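Local coordinates for distal tail protein (Bacillus phage spp1, PDB 2X8K) that forms, as a homohexamer, a 40 Å wide channel at the distal tip of the phage tail and stays with the tail after DNA ejection, at residues M12-Q17 with L87-D92; T172-Q177 with L237-P242; Y136-T141 with F247-L252. All blocks are in the same frame, centred on the assembly; numbering follows the deposited sequence.

Contact 1 (M12-Q17 with L87-D92)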
# COMPACT_ATOMS: atom_id res chain seq x y z
N MET C 12 -24.07 -28.28 6.96
CA MET C 12 -22.90 -29.13 6.83
C MET C 12 -22.98 -30.23 7.87
O MET C 12 -23.06 -29.92 9.06
CB MET C 12 -21.58 -28.38 7.00
CG MET C 12 -20.41 -29.29 6.74
SD MET C 12 -18.83 -28.72 7.35
CE MET C 12 -17.78 -29.90 6.64
N MET C 13 -22.97 -31.50 7.42
CA MET C 13 -23.04 -32.68 8.29
C MET C 13 -21.68 -33.36 8.35
O MET C 13 -21.05 -33.58 7.30
CB MET C 13 -24.07 -33.71 7.83
CG MET C 13 -25.50 -33.21 7.86
SD MET C 13 -26.22 -33.03 9.50
CE MET C 13 -26.72 -34.64 9.82
N TYR C 14 -21.23 -33.67 9.56
CA TYR C 14 -19.96 -34.32 9.77
C TYR C 14 -20.22 -35.46 10.72
O TYR C 14 -20.58 -35.20 11.87
CB TYR C 14 -18.96 -33.32 10.36
CG TYR C 14 -17.59 -33.84 10.70
CD1 TYR C 14 -16.63 -34.05 9.71
CD2 TYR C 14 -17.21 -34.06 12.02
CE1 TYR C 14 -15.35 -34.50 10.02
CE2 TYR C 14 -15.93 -34.51 12.34
CZ TYR C 14 -14.99 -34.71 11.34
OH TYR C 14 -13.72 -35.13 11.65
N ASP C 15 -20.12 -36.71 10.24
CA ASP C 15 -20.39 -37.93 11.02
C ASP C 15 -21.84 -37.91 11.54
O ASP C 15 -22.10 -38.23 12.69
CB ASP C 15 -19.36 -38.11 12.17
CG ASP C 15 -19.24 -39.53 12.71
OD1 ASP C 15 -18.67 -39.71 13.82
OD2 ASP C 15 -19.69 -40.49 12.01
N GLY C 16 -22.76 -37.46 10.71
CA GLY C 16 -24.15 -37.32 11.11
C GLY C 16 -24.45 -36.23 12.11
O GLY C 16 -25.56 -36.20 12.64
N GLN C 17 -23.50 -35.31 12.40
CA GLN C 17 -23.71 -34.20 13.33
C GLN C 17 -23.86 -32.94 12.51
O GLN C 17 -23.09 -32.74 11.56
CB GLN C 17 -22.55 -34.08 14.33
CG GLN C 17 -22.22 -35.38 15.08
CD GLN C 17 -20.77 -35.50 15.55
OE1 GLN C 17 -20.51 -35.84 16.71
NE2 GLN C 17 -19.80 -35.26 14.66
N LEU C 87 -15.54 -32.46 16.19
CA LEU C 87 -14.60 -32.50 15.08
C LEU C 87 -13.50 -33.55 15.15
O LEU C 87 -13.21 -34.13 14.12
CB LEU C 87 -13.99 -31.11 14.79
CG LEU C 87 -14.93 -30.03 14.29
CD1 LEU C 87 -14.32 -28.66 14.51
CD2 LEU C 87 -15.33 -30.26 12.85
N HIS C 88 -12.84 -33.73 16.30
CA HIS C 88 -11.72 -34.67 16.39
C HIS C 88 -12.18 -36.10 16.21
O HIS C 88 -12.98 -36.64 16.99
CB HIS C 88 -10.85 -34.45 17.66
CG HIS C 88 -9.63 -35.34 17.80
ND1 HIS C 88 -9.27 -35.90 19.01
CD2 HIS C 88 -8.71 -35.71 16.87
CE1 HIS C 88 -8.16 -36.58 18.79
NE2 HIS C 88 -7.78 -36.50 17.52
N ARG C 89 -11.70 -36.69 15.12
CA ARG C 89 -12.01 -38.05 14.69
C ARG C 89 -10.72 -38.78 14.31
O ARG C 89 -9.83 -38.17 13.70
CB ARG C 89 -12.93 -37.96 13.47
CG ARG C 89 -14.04 -38.94 13.53
CD ARG C 89 -15.39 -38.33 13.89
NE ARG C 89 -15.42 -37.72 15.21
CZ ARG C 89 -16.53 -37.45 15.88
NH1 ARG C 89 -17.71 -37.77 15.37
NH2 ARG C 89 -16.48 -36.85 17.06
N ASP C 90 -10.61 -40.05 14.69
CA ASP C 90 -9.44 -40.90 14.38
C ASP C 90 -9.75 -41.89 13.25
O ASP C 90 -9.00 -42.84 13.02
CB ASP C 90 -8.99 -41.63 15.64
CG ASP C 90 -7.99 -40.82 16.45
OD1 ASP C 90 -6.77 -41.06 16.30
OD2 ASP C 90 -8.44 -39.89 17.18
N THR C 91 -10.85 -41.62 12.53
CA THR C 91 -11.39 -42.43 11.45
C THR C 91 -12.13 -41.54 10.44
O THR C 91 -12.82 -40.61 10.85
CB THR C 91 -12.27 -43.56 12.06
OG1 THR C 91 -12.85 -44.35 11.01
CG2 THR C 91 -13.36 -43.03 13.04
N ASP C 92 -11.99 -41.84 9.13
CA ASP C 92 -12.66 -41.09 8.05
C ASP C 92 -14.17 -41.17 8.29
O ASP C 92 -14.66 -42.13 8.87
CB ASP C 92 -12.28 -41.60 6.65
CG ASP C 92 -11.21 -40.82 5.92
OD1 ASP C 92 -11.10 -41.00 4.68
OD2 ASP C 92 -10.48 -40.03 6.57
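Two hydrogen bonds grip the hydroxyl of Tyr14, one given and one received. It donates to the carbonyl of the last residue of helix 73-87, Tyr14 OH to Leu87 O being 2.7 Å in the carbonyl plane, and it accepts from the backbone N of Tyr109 on strand 104-114. So the buried phenol is satisfied at its tip, just where His88 leaves the helical path; the helix end may make Leu87 O a stronger acceptor. CG anti to the backbone N (chi1 177°) sends the ring toward segment 87-92. Leu87 lays CD2 over one ring face, offset toward the rim and 4.3 Å from Tyr14 CE2, while the ring of Phe128 also meets Tyr14.

Segment 12-17 is itself a β-hairpin with a two-residue loop: a type I' turn from Tyr14 to Gln17 joins strands 12-14 and 17-18 at the margin of the antiparallel sheet of the RIFT-related tail domain. At the turn, Asp15 turns its carboxylate almost square to the guanidinium of Arg89 (planes 85° apart). One oxygen does the work: Asp15 OD1 offers its anti lone pair to Arg89 NH1 at 2.7 Å, a salt bridge that is far from straight (134° at the hydrogen). Arg89 gets there bent at chi2 and chi3, sliding past the Tyr14 ring in the opposite direction, with Tyr14 CE2 over a guanidinium face. Its NE turns back to His88 O, which lies in the guanidinium plane. Gln17 comes tip to tip with the same arginine, but Gln17 NE2 and Arg89 NH1, 3.3 Å apart, are both donors. That amide nitrogen bonds instead to Tyr14 O at 2.9 Å, a carbonyl that also receives Gln17 N, and to Leu86 O. Val33 and Ile36 of a neighbouring subunit pack on Leu87 and His88 respectively.

Contact 2 (T172-Q177 with L237-P242)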
# COMPACT_ATOMS: atom_id res chain seq x y z
N THR C 172 -22.63 -75.38 -10.08
CA THR C 172 -21.37 -76.13 -10.18
C THR C 172 -20.20 -75.16 -10.23
O THR C 172 -19.14 -75.43 -9.66
CB THR C 172 -21.39 -77.08 -11.40
OG1 THR C 172 -21.81 -76.37 -12.57
CG2 THR C 172 -22.28 -78.32 -11.18
N GLU C 173 -20.42 -73.98 -10.88
CA GLU C 173 -19.48 -72.87 -11.07
C GLU C 173 -20.22 -71.57 -11.48
O GLU C 173 -20.95 -71.58 -12.48
CB GLU C 173 -18.40 -73.26 -12.12
CG GLU C 173 -17.10 -72.47 -12.03
CD GLU C 173 -15.90 -73.10 -12.72
OE1 GLU C 173 -15.68 -74.33 -12.56
OE2 GLU C 173 -15.17 -72.36 -13.41
N TYR C 174 -20.06 -70.46 -10.69
CA TYR C 174 -20.64 -69.12 -10.96
C TYR C 174 -19.62 -68.15 -11.61
O TYR C 174 -18.60 -67.81 -11.02
CB TYR C 174 -21.32 -68.48 -9.72
CG TYR C 174 -21.82 -67.07 -9.99
CD1 TYR C 174 -23.10 -66.84 -10.49
CD2 TYR C 174 -20.98 -65.97 -9.81
CE1 TYR C 174 -23.53 -65.55 -10.79
CE2 TYR C 174 -21.40 -64.68 -10.13
CZ TYR C 174 -22.68 -64.47 -10.60
OH TYR C 174 -23.07 -63.19 -10.90
N GLU C 175 -19.98 -67.65 -12.80
CA GLU C 175 -19.16 -66.80 -13.64
C GLU C 175 -19.85 -65.47 -14.03
O GLU C 175 -21.03 -65.46 -14.39
CB GLU C 175 -18.79 -67.63 -14.89
CG GLU C 175 -18.15 -66.90 -16.04
CD GLU C 175 -16.65 -66.73 -15.92
OE1 GLU C 175 -15.92 -67.41 -16.67
OE2 GLU C 175 -16.22 -65.93 -15.06
N MET C 176 -19.08 -64.37 -13.98
CA MET C 176 -19.50 -63.02 -14.35
C MET C 176 -18.47 -62.46 -15.32
O MET C 176 -17.40 -62.02 -14.90
CB MET C 176 -19.62 -62.12 -13.10
CG MET C 176 -20.07 -60.69 -13.39
SD MET C 176 -21.87 -60.51 -13.45
CE MET C 176 -22.13 -60.57 -15.14
N GLN C 177 -18.79 -62.49 -16.62
CA GLN C 177 -17.87 -62.04 -17.68
C GLN C 177 -18.06 -60.63 -18.28
O GLN C 177 -19.13 -60.32 -18.81
CB GLN C 177 -17.71 -63.12 -18.77
CG GLN C 177 -19.03 -63.69 -19.29
CD GLN C 177 -19.22 -65.15 -18.92
OE1 GLN C 177 -18.39 -66.01 -19.25
NE2 GLN C 177 -20.34 -65.48 -18.27
N LEU C 237 -21.95 -57.11 -19.46
CA LEU C 237 -21.77 -58.21 -18.51
C LEU C 237 -22.74 -59.38 -18.77
O LEU C 237 -23.90 -59.15 -19.12
CB LEU C 237 -21.97 -57.67 -17.09
CG LEU C 237 -21.18 -56.42 -16.67
CD1 LEU C 237 -21.71 -55.87 -15.38
CD2 LEU C 237 -19.68 -56.69 -16.59
N LYS C 238 -22.27 -60.61 -18.58
CA LYS C 238 -23.10 -61.81 -18.73
C LYS C 238 -22.81 -62.82 -17.62
O LYS C 238 -21.65 -63.17 -17.37
CB LYS C 238 -22.89 -62.45 -20.11
CG LYS C 238 -23.98 -63.43 -20.53
CD LYS C 238 -23.42 -64.51 -21.43
CE LYS C 238 -22.82 -63.93 -22.68
NZ LYS C 238 -21.38 -64.30 -22.82
N ALA C 239 -23.86 -63.28 -16.97
CA ALA C 239 -23.74 -64.16 -15.80
C ALA C 239 -24.24 -65.58 -16.05
O ALA C 239 -25.00 -65.83 -16.99
CB ALA C 239 -24.45 -63.55 -14.59
N THR C 240 -23.81 -66.52 -15.21
CA THR C 240 -24.27 -67.88 -15.36
C THR C 240 -25.71 -68.05 -14.81
O THR C 240 -26.47 -68.86 -15.35
CB THR C 240 -23.27 -68.86 -14.78
OG1 THR C 240 -22.95 -68.44 -13.46
CG2 THR C 240 -22.02 -68.97 -15.62
N GLN C 241 -26.07 -67.29 -13.77
CA GLN C 241 -27.38 -67.34 -13.12
C GLN C 241 -27.88 -65.91 -13.01
O GLN C 241 -27.06 -65.05 -12.70
CB GLN C 241 -27.25 -67.98 -11.72
CG GLN C 241 -28.55 -68.51 -11.11
CD GLN C 241 -28.85 -69.93 -11.52
OE1 GLN C 241 -28.39 -70.90 -10.91
NE2 GLN C 241 -29.66 -70.09 -12.56
N PRO C 242 -29.19 -65.61 -13.28
CA PRO C 242 -29.68 -64.21 -13.19
C PRO C 242 -29.13 -63.52 -11.94
O PRO C 242 -29.42 -63.91 -10.80
CB PRO C 242 -31.20 -64.37 -13.28
CG PRO C 242 -31.39 -65.56 -14.08
CD PRO C 242 -30.29 -66.51 -13.66
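Segments 172-177 and 237-242 belong to antiparallel neighbours in the four-stranded sheet of the siphovirus-type C-terminal domain, and Gln177 shows best how they are stitched. Its CG sits in the crowded position between backbone N and carbonyl carbon (chi1 49°), so the chain starts out over the partner strand. CB barely reaches Lys238 O; CG comes to 3.3 Å from that same Lys238 O and also rests against Lys238 CB. A bend at chi2 then curls the amide back, and Gln177 NE2 donates to Lys238 O at 2.8 Å from well above the carbonyl plane. Gln177 N uses that oxygen too, at 3.0 Å and nearly straight (170°), lying in the plane, so one residue grips Lys238 O twice. Lys238 N returns a bond to Gln177 O.

On the opposite face Met176, paired with Ala239, bends at chi2 and chi3 until its methyl lies across the neighbouring backbone, CE 3.5 Å from Leu237 CB. Met176 and Tyr174 also touch Ile163 of the five-stranded sheet, while Tyr174 OH hydrogen-bonds to Ser243 OG. Past the strand end Glu175 N donates a nearly straight hydrogen bond to Thr240 OG1, 3.1 Å away, while the main-chain bond from Thr240 N back to Glu175 O is weak; Thr240 CG2 lies 3.6 Å from Glu175 CB.

Contact 3 (Y136-T141 with F247-L252)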
# COMPACT_ATOMS: atom_id res chain seq x y z
N TYR C 136 -19.19 -39.64 -3.27
CA TYR C 136 -20.02 -40.81 -3.47
C TYR C 136 -21.45 -40.39 -3.58
O TYR C 136 -21.96 -39.67 -2.72
CB TYR C 136 -19.81 -41.76 -2.28
CG TYR C 136 -18.46 -42.43 -2.33
CD1 TYR C 136 -17.33 -41.80 -1.82
CD2 TYR C 136 -18.28 -43.64 -3.00
CE1 TYR C 136 -16.06 -42.37 -1.95
CE2 TYR C 136 -17.03 -44.22 -3.13
CZ TYR C 136 -15.91 -43.58 -2.61
OH TYR C 136 -14.68 -44.16 -2.78
N GLY C 137 -22.10 -40.79 -4.65
CA GLY C 137 -23.50 -40.45 -4.89
C GLY C 137 -24.50 -41.56 -4.63
O GLY C 137 -24.24 -42.49 -3.86
N PRO C 138 -25.68 -41.46 -5.29
CA PRO C 138 -26.70 -42.50 -5.15
C PRO C 138 -26.23 -43.85 -5.66
O PRO C 138 -25.52 -43.89 -6.67
CB PRO C 138 -27.84 -42.00 -6.04
CG PRO C 138 -27.59 -40.56 -6.23
CD PRO C 138 -26.12 -40.39 -6.22
N GLU C 139 -26.65 -44.95 -4.99
CA GLU C 139 -26.29 -46.27 -5.49
C GLU C 139 -27.35 -46.81 -6.44
O GLU C 139 -28.53 -46.56 -6.24
CB GLU C 139 -25.79 -47.24 -4.40
CG GLU C 139 -26.83 -47.95 -3.56
CD GLU C 139 -26.31 -49.15 -2.79
OE1 GLU C 139 -27.12 -50.06 -2.48
OE2 GLU C 139 -25.08 -49.25 -2.59
N VAL C 140 -26.92 -47.42 -7.54
CA VAL C 140 -27.81 -47.95 -8.59
C VAL C 140 -27.76 -49.50 -8.65
O VAL C 140 -26.67 -50.08 -8.61
CB VAL C 140 -27.50 -47.30 -9.97
CG1 VAL C 140 -28.30 -47.94 -11.12
CG2 VAL C 140 -27.67 -45.77 -9.93
N THR C 141 -28.95 -50.14 -8.75
CA THR C 141 -29.08 -51.61 -8.87
C THR C 141 -29.61 -51.97 -10.24
O THR C 141 -30.69 -51.51 -10.63
CB THR C 141 -29.94 -52.21 -7.75
OG1 THR C 141 -29.41 -51.83 -6.47
CG2 THR C 141 -30.08 -53.74 -7.86
N PHE C 247 -23.71 -50.76 -8.13
CA PHE C 247 -22.57 -49.85 -8.17
C PHE C 247 -23.03 -48.56 -7.53
O PHE C 247 -24.23 -48.26 -7.49
CB PHE C 247 -22.09 -49.58 -9.62
CG PHE C 247 -23.03 -48.78 -10.50
CD1 PHE C 247 -23.95 -49.42 -11.31
CD2 PHE C 247 -22.97 -47.39 -10.53
CE1 PHE C 247 -24.81 -48.68 -12.12
CE2 PHE C 247 -23.84 -46.65 -11.33
CZ PHE C 247 -24.75 -47.30 -12.13
N THR C 248 -22.07 -47.76 -7.08
CA THR C 248 -22.41 -46.46 -6.55
C THR C 248 -21.79 -45.38 -7.41
O THR C 248 -20.58 -45.42 -7.67
CB THR C 248 -22.18 -46.39 -5.05
OG1 THR C 248 -22.40 -45.05 -4.64
CG2 THR C 248 -20.79 -46.89 -4.63
N GLU C 249 -22.63 -44.45 -7.92
CA GLU C 249 -22.23 -43.30 -8.74
C GLU C 249 -21.18 -42.50 -7.98
O GLU C 249 -21.33 -42.30 -6.79
CB GLU C 249 -23.43 -42.37 -9.01
CG GLU C 249 -24.55 -42.95 -9.86
CD GLU C 249 -25.72 -42.02 -10.12
OE1 GLU C 249 -25.74 -40.90 -9.56
OE2 GLU C 249 -26.62 -42.43 -10.88
N LYS C 250 -20.09 -42.09 -8.66
CA LYS C 250 -18.98 -41.33 -8.05
C LYS C 250 -18.60 -40.12 -8.89
O LYS C 250 -18.69 -40.15 -10.12
CB LYS C 250 -17.77 -42.23 -7.85
CG LYS C 250 -17.83 -43.09 -6.62
CD LYS C 250 -17.00 -44.35 -6.78
CE LYS C 250 -15.50 -44.12 -6.90
NZ LYS C 250 -14.83 -43.97 -5.59
N PHE C 251 -18.17 -39.04 -8.22
CA PHE C 251 -17.82 -37.81 -8.92
C PHE C 251 -16.57 -37.23 -8.33
O PHE C 251 -16.32 -37.42 -7.13
CB PHE C 251 -18.98 -36.81 -8.83
CG PHE C 251 -20.33 -37.44 -9.12
CD1 PHE C 251 -20.86 -37.44 -10.41
CD2 PHE C 251 -21.07 -38.05 -8.11
CE1 PHE C 251 -22.11 -38.03 -10.68
CE2 PHE C 251 -22.30 -38.69 -8.40
CZ PHE C 251 -22.82 -38.65 -9.67
N LEU C 252 -15.78 -36.49 -9.16
CA LEU C 252 -14.58 -35.78 -8.68
C LEU C 252 -14.90 -34.31 -8.30
O LEU C 252 -14.42 -33.86 -7.24
CB LEU C 252 -13.40 -35.82 -9.67
CG LEU C 252 -12.02 -36.34 -9.17
CD1 LEU C 252 -10.91 -35.82 -10.03
CD2 LEU C 252 -11.71 -35.92 -7.73
OXT LEU C 252 -15.56 -33.59 -9.08
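Main-chain hydrogen bonds come first. Strands 136-141 and 247-251 run antiparallel at 147°, and Val140 and Phe247 exchange two bonds: Val140 N to Phe247 O is 2.8 Å, nearly along the C=O axis, with Phe247 N to Val140 O at 3.1 Å. Farther along, Gly137 N reaches Glu249 O at 2.7 Å and Glu249 N reaches Pro138 O. The register slips by one residue between Tyr136 and Glu139, a beta bulge at the Gly137-Pro138 step.

Apolar contact lies on the Val140-Phe247 face. Val140 CB sits over the phenyl as a CH-pi contact, 3.9 Å from the Phe247 ring centroid. Thr248 CB meets Glu139 CB on the other face.

Among polar groups, Lys250 runs alongside the Tyr136 ring, its CG and CD along the CD2-CE2 side; bends at chi3 and chi4 bring NZ to 2.8 Å from Tyr136 OH. That hydroxyl is hydrogen-bonded to Asp132 OD2, and Glu249 OE2 is bonded to Thr154 OG1. With the Asp132 carboxylate just beyond the phenol, the mostly buried Lys250 would be expected to keep its positive charge.

Overall arrangement
From the N terminus, contact 1 closes first, joining the hairpin after strand 12-14 to the turn-off of helix 73-87 and completing its loop inside the N-terminal, RIFT-related domain. Contact 3 opens later and pairs the outermost strand, 133-144, of the five-stranded sheet with strand 243-251, at the chain's C-terminal end. Contact 2 opens on strand 174-180 and closes on strand 234-239 within the four-stranded sheet, nested inside the loop of contact 3. Contact 1 stands in series with both. Contacts 1 and 2 lie on opposite sides of the chain's centre, their own centres about 40 Å apart; the centre of contact 3 is about 21 and 24 Å from theirs.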